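Local atomic coordinates of virulence protein STM3117 (Salmonella enterica subsp. enterica serovar Typhimurium, PDB entry 3HUH), a protein that promotes replication of the bacterium inside host macrophages and may take part in the biosynthesis and modification of the cell-wall peptidoglycan. Residues Thr36-Arg39 against Phe40-Val44; Leu68-Gln71 against Glu72-Phe75. All coordinates share one frame; numbering follows the deposited sequence.

Contact 1 of 2, residues Thr36-Arg39 against Phe40-Val44; sequences TTIR and FYEEV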
loop_
_atom_site.group_PDB
_atom_site.type_symbol
_atom_site.label_atom_id
_atom_site.label_comp_id
_atom_site.label_asym_id
_atom_site.label_seq_id
_atom_site.Cartn_x
_atom_site.Cartn_y
_atom_site.Cartn_z
ATOM N N THR A 36 -19.438 -3.801 -0.696
ATOM C CA THR A 36 -19.027 -4.809 0.272
ATOM C C THR A 36 -17.696 -4.444 0.930
ATOM O O THR A 36 -17.514 -4.621 2.137
ATOM C CB THR A 36 -18.897 -6.183 -0.406
ATOM O OG1 THR A 36 -20.148 -6.529 -1.020
ATOM C CG2 THR A 36 -18.528 -7.241 0.604
ATOM N N THR A 37 -16.772 -3.933 0.125
ATOM C CA THR A 37 -15.462 -3.530 0.616
ATOM C C THR A 37 -15.605 -2.378 1.600
ATOM O O THR A 37 -14.994 -2.384 2.676
ATOM C CB THR A 37 -14.557 -3.114 -0.564
ATOM O OG1 THR A 37 -14.250 -4.270 -1.350
ATOM C CG2 THR A 37 -13.266 -2.480 -0.072
ATOM N N ILE A 38 -16.422 -1.395 1.238
ATOM C CA ILE A 38 -16.633 -0.238 2.095
ATOM C C ILE A 38 -17.195 -0.663 3.448
ATOM O O ILE A 38 -16.713 -0.224 4.495
ATOM C CB ILE A 38 -17.575 0.789 1.411
ATOM C CG1 ILE A 38 -16.813 1.502 0.280
ATOM C CG2 ILE A 38 -18.105 1.799 2.441
ATOM C CD1 ILE A 38 -17.635 2.529 -0.506
ATOM N N ARG A 39 -18.206 -1.523 3.435
ATOM C CA ARG A 39 -18.795 -1.977 4.690
ATOM C C ARG A 39 -17.763 -2.621 5.611
ATOM O O ARG A 39 -17.755 -2.375 6.816
ATOM C CB ARG A 39 -19.948 -2.948 4.426
ATOM C CG ARG A 39 -21.268 -2.263 4.113
ATOM C CD ARG A 39 -22.430 -3.254 4.162
ATOM N NE ARG A 39 -23.723 -2.583 4.290
ATOM C CZ ARG A 39 -24.253 -1.779 3.374
ATOM N NH1 ARG A 39 -23.607 -1.533 2.240
ATOM N NH2 ARG A 39 -25.437 -1.219 3.592
ATOM N N PHE A 40 -16.878 -3.433 5.043
ATOM C CA PHE A 40 -15.844 -4.091 5.835
ATOM C C PHE A 40 -14.869 -3.087 6.458
ATOM O O PHE A 40 -14.654 -3.094 7.677
ATOM C CB PHE A 40 -15.054 -5.077 4.969
ATOM C CG PHE A 40 -13.898 -5.722 5.689
ATOM C CD1 PHE A 40 -14.112 -6.783 6.566
ATOM C CD2 PHE A 40 -12.596 -5.259 5.501
ATOM C CE1 PHE A 40 -13.042 -7.378 7.244
ATOM C CE2 PHE A 40 -11.515 -5.844 6.174
ATOM C CZ PHE A 40 -11.740 -6.909 7.048
ATOM N N TYR A 41 -14.288 -2.216 5.636
ATOM C CA TYR A 41 -13.325 -1.258 6.165
ATOM C C TYR A 41 -13.920 -0.246 7.135
ATOM O O TYR A 41 -13.251 0.180 8.081
ATOM C CB TYR A 41 -12.568 -0.564 5.019
ATOM C CG TYR A 41 -11.528 -1.476 4.397
ATOM C CD1 TYR A 41 -11.850 -2.310 3.328
ATOM C CD2 TYR A 41 -10.238 -1.564 4.931
ATOM C CE1 TYR A 41 -10.920 -3.212 2.804
ATOM C CE2 TYR A 41 -9.301 -2.467 4.419
ATOM C CZ TYR A 41 -9.647 -3.289 3.360
ATOM O OH TYR A 41 -8.727 -4.196 2.880
ATOM N N GLU A 42 -15.173 0.139 6.927
ATOM C CA GLU A 42 -15.793 1.073 7.856
ATOM C C GLU A 42 -16.149 0.381 9.175
ATOM O O GLU A 42 -15.760 0.843 10.244
ATOM C CB GLU A 42 -17.053 1.701 7.257
ATOM C CG GLU A 42 -16.787 2.691 6.133
ATOM C CD GLU A 42 -17.967 3.621 5.876
ATOM O OE1 GLU A 42 -19.122 3.140 5.856
ATOM O OE2 GLU A 42 -17.741 4.835 5.686
ATOM N N GLU A 43 -16.862 -0.740 9.097
ATOM C CA GLU A 43 -17.298 -1.443 10.304
ATOM C C GLU A 43 -16.197 -2.117 11.111
ATOM O O GLU A 43 -16.222 -2.088 12.343
ATOM C CB GLU A 43 -18.384 -2.470 9.957
ATOM C CG GLU A 43 -19.541 -1.887 9.165
ATOM C CD GLU A 43 -20.733 -2.819 9.066
ATOM O OE1 GLU A 43 -20.533 -4.038 8.872
ATOM O OE2 GLU A 43 -21.875 -2.326 9.169
ATOM N N VAL A 44 -15.229 -2.719 10.431
ATOM C CA VAL A 44 -14.152 -3.407 11.130
ATOM C C VAL A 44 -12.946 -2.524 11.461
ATOM O O VAL A 44 -12.583 -2.372 12.631
ATOM C CB VAL A 44 -13.681 -4.628 10.317
ATOM C CG1 VAL A 44 -12.590 -5.366 11.070
ATOM C CG2 VAL A 44 -14.871 -5.546 10.038
#
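Helix 34-43 belongs to the vicinal oxygen chelate (glyoxalase/dioxygenase) fold and packs on the mixed sheet that contains strands 21-31, 56-61 and 64-70; in its middle turns Thr37 meets Tyr41 and Ile38 meets Glu42, each pair one turn apart. Four successive i to i+4 backbone bonds link 36-39 to 40-43, and Val44 N to Phe40 O continues the series. The one from Tyr41 N to Thr37 O is the straightest of the four, with an N-H...O angle of 175°. The two side chains run alongside each other, pointing the same way: Thr37 CG2 lies 3.7 Å from Tyr41 CD1, the methyl lying beside the CD1-CE1 bond of the ring. That methyl is turned this way because it stands opposite the backbone N while OG1 sits beside it (chi1 -68°). The same ring brings its edge to the helix backbone, CD1 of Tyr41 coming within 3.2 Å of Thr37 O, and receives Phe40 CD2 over one face. At its far end the Tyr41 hydroxyl is hydrogen-bonded to Asp132, which ties the helix to the loop ahead of strand 137-142. Thr37, Ile38 and Tyr41 all turn to the sheet, with Leu68 under the first two and Leu29 and Leu59 under the tyrosine. One residue on, Ile38 and Glu42 form a second side-by-side pair in which the extended glutamate lies along the methyl, Glu42 OE1 coming within 3.8 Å of Ile38 CG2. The other oxygen, OE2, accepts from Ala49 N, so the next strand is fastened to the helix. On the exposed side Arg39 and Glu43 carry opposite charges without forming a salt bridge: Arg39 NE and Glu43 OE2 stay 5.2 Å apart.

Contact 2 of 2, residues Leu68-Gln71 against Glu72-Phe75; sequences LHQQ and EMEF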
loop_
_atom_site.group_PDB
_atom_site.type_symbol
_atom_site.label_atom_id
_atom_site.label_comp_id
_atom_site.label_asym_id
_atom_site.label_seq_id
_atom_site.Cartn_x
_atom_site.Cartn_y
_atom_site.Cartn_z
ATOM N N LEU A 68 -10.498 3.033 -4.217
ATOM C CA LEU A 68 -11.077 1.782 -4.657
ATOM C C LEU A 68 -11.427 1.787 -6.134
ATOM O O LEU A 68 -11.905 2.789 -6.664
ATOM C CB LEU A 68 -12.347 1.471 -3.848
ATOM C CG LEU A 68 -12.180 1.422 -2.328
ATOM C CD1 LEU A 68 -13.538 1.192 -1.672
ATOM C CD2 LEU A 68 -11.200 0.312 -1.944
ATOM N N HIS A 69 -11.149 0.665 -6.796
ATOM C CA HIS A 69 -11.501 0.466 -8.206
ATOM C C HIS A 69 -12.335 -0.808 -8.212
ATOM O O HIS A 69 -11.933 -1.821 -7.632
ATOM C CB HIS A 69 -10.283 0.181 -9.092
ATOM C CG HIS A 69 -9.494 1.388 -9.494
ATOM N ND1 HIS A 69 -9.755 2.658 -9.028
ATOM C CD2 HIS A 69 -8.422 1.501 -10.312
ATOM C CE1 HIS A 69 -8.876 3.501 -9.542
ATOM N NE2 HIS A 69 -8.056 2.824 -10.324
ATOM N N GLN A 70 -13.494 -0.778 -8.852
ATOM C CA GLN A 70 -14.298 -1.988 -8.918
ATOM C C GLN A 70 -13.989 -2.672 -10.246
ATOM O O GLN A 70 -13.755 -2.009 -11.257
ATOM C CB GLN A 70 -15.788 -1.650 -8.828
ATOM C CG GLN A 70 -16.708 -2.856 -8.874
ATOM C CD GLN A 70 -18.124 -2.516 -8.439
ATOM O OE1 GLN A 70 -18.395 -2.341 -7.253
ATOM N NE2 GLN A 70 -19.033 -2.402 -9.407
ATOM N N GLN A 71 -13.965 -3.996 -10.254
ATOM C CA GLN A 71 -13.693 -4.690 -11.502
ATOM C C GLN A 71 -14.716 -4.264 -12.550
ATOM O O GLN A 71 -15.879 -4.013 -12.229
ATOM C CB GLN A 71 -13.749 -6.201 -11.296
ATOM C CG GLN A 71 -12.615 -6.722 -10.429
ATOM C CD GLN A 71 -12.599 -8.232 -10.344
ATOM O OE1 GLN A 71 -13.505 -8.843 -9.775
ATOM N NE2 GLN A 71 -11.572 -8.844 -10.922
ATOM N N GLU A 72 -14.255 -4.171 -13.794
ATOM C CA GLU A 72 -15.064 -3.776 -14.943
ATOM C C GLU A 72 -15.208 -2.261 -15.053
ATOM O O GLU A 72 -15.805 -1.755 -16.002
ATOM C CB GLU A 72 -16.437 -4.453 -14.903
ATOM C CG GLU A 72 -16.354 -5.969 -14.934
ATOM C CD GLU A 72 -15.609 -6.495 -16.153
ATOM O OE1 GLU A 72 -16.094 -6.298 -17.285
ATOM O OE2 GLU A 72 -14.535 -7.106 -15.979
ATOM N N MET A 73 -14.674 -1.535 -14.074
ATOM C CA MET A 73 -14.689 -0.076 -14.141
ATOM C C MET A 73 -13.488 0.519 -13.418
ATOM O O MET A 73 -13.599 1.459 -12.639
ATOM C CB MET A 73 -16.014 0.513 -13.630
ATOM C CG MET A 73 -16.359 0.332 -12.173
ATOM S SD MET A 73 -18.042 0.993 -11.847
ATOM C CE MET A 73 -17.851 2.735 -12.318
ATOM N N GLU A 74 -12.320 -0.043 -13.721
ATOM C CA GLU A 74 -11.060 0.403 -13.140
ATOM C C GLU A 74 -10.517 1.627 -13.887
ATOM O O GLU A 74 -10.319 1.587 -15.100
ATOM C CB GLU A 74 -10.043 -0.740 -13.202
ATOM C CG GLU A 74 -10.526 -2.002 -12.502
ATOM C CD GLU A 74 -9.726 -3.235 -12.875
ATOM O OE1 GLU A 74 -10.125 -4.347 -12.465
ATOM O OE2 GLU A 74 -8.707 -3.094 -13.574
ATOM N N PHE A 75 -10.269 2.711 -13.162
ATOM C CA PHE A 75 -9.747 3.924 -13.783
ATOM C C PHE A 75 -8.274 3.793 -14.168
ATOM O O PHE A 75 -7.517 3.067 -13.521
ATOM C CB PHE A 75 -9.965 5.110 -12.851
ATOM C CG PHE A 75 -11.401 5.319 -12.499
ATOM C CD1 PHE A 75 -11.894 4.946 -11.257
ATOM C CD2 PHE A 75 -12.277 5.852 -13.439
ATOM C CE1 PHE A 75 -13.249 5.097 -10.949
ATOM C CE2 PHE A 75 -13.628 6.005 -13.145
ATOM C CZ PHE A 75 -14.114 5.626 -11.897
HETATM O O HOH W 1 -14.126 1.698 -9.973
HETATM O O HOH W 2 -9.318 -6.971 -12.159
#
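With CG opposite the carbonyl carbon in both His69 (chi1 -80°) and Phe75 (chi1 -58°), the two rings are brought together across the tight turn that ends strand 64-70. They make an offset edge-to-face pair, the edge of Phe75 directed at the imidazole face, with ring centroids 5.5 Å apart and planes at 76°. At its edge, His69 ND1 donates to Leu68 O (3.2 Å), nearly in the imidazole plane but from above the carbonyl plane, away from the lone pairs, while the backbone N of Phe75 lies over one imidazole face. The reversal itself is a type II beta turn from Gln70 to Met73, closed by the bond from Met73 N to Gln70 O (3.0 Å), and Glu72 takes the positive phi that this turn needs at its third position. A water accepts from Gln70 N and donates to Met73 O, bridging the two arms. A second water joins Gln71 NE2 to Glu74 OE1; the Gln71 amide and the Glu74 carboxylate run side by side, their planes nearly coplanar. The other carboxylate oxygen, Glu74 OE2, forms a salt bridge with Lys78. On the strand side, His69 and Gln71 bond through their backbones to strand 21-31, Phe75 makes a cation-pi contact with Arg56 of strand 56-61, and Gln70 OE1 accepts from Ile34 N at the start of helix 34-43.

Both contacts are local, one within a helix and one at a strand end, and they meet through Leu68: its CD1 lies 3.8 Å from Ile38 CG1 and its CD2 3.9 Å from Thr37 CG2. Contact 1 is partly buried, with one flank of its helix set on the sheet that strand 64-70 belongs to; contact 2, whose centre is about 17 Å from that of contact 1, lies at the surface. The chemistry follows the place. Residues 36-44 rely on repeating backbone bonds and aliphatic and aromatic packing, whereas residues 68-75 combine a single turn bond with bridging waters and a ring pair.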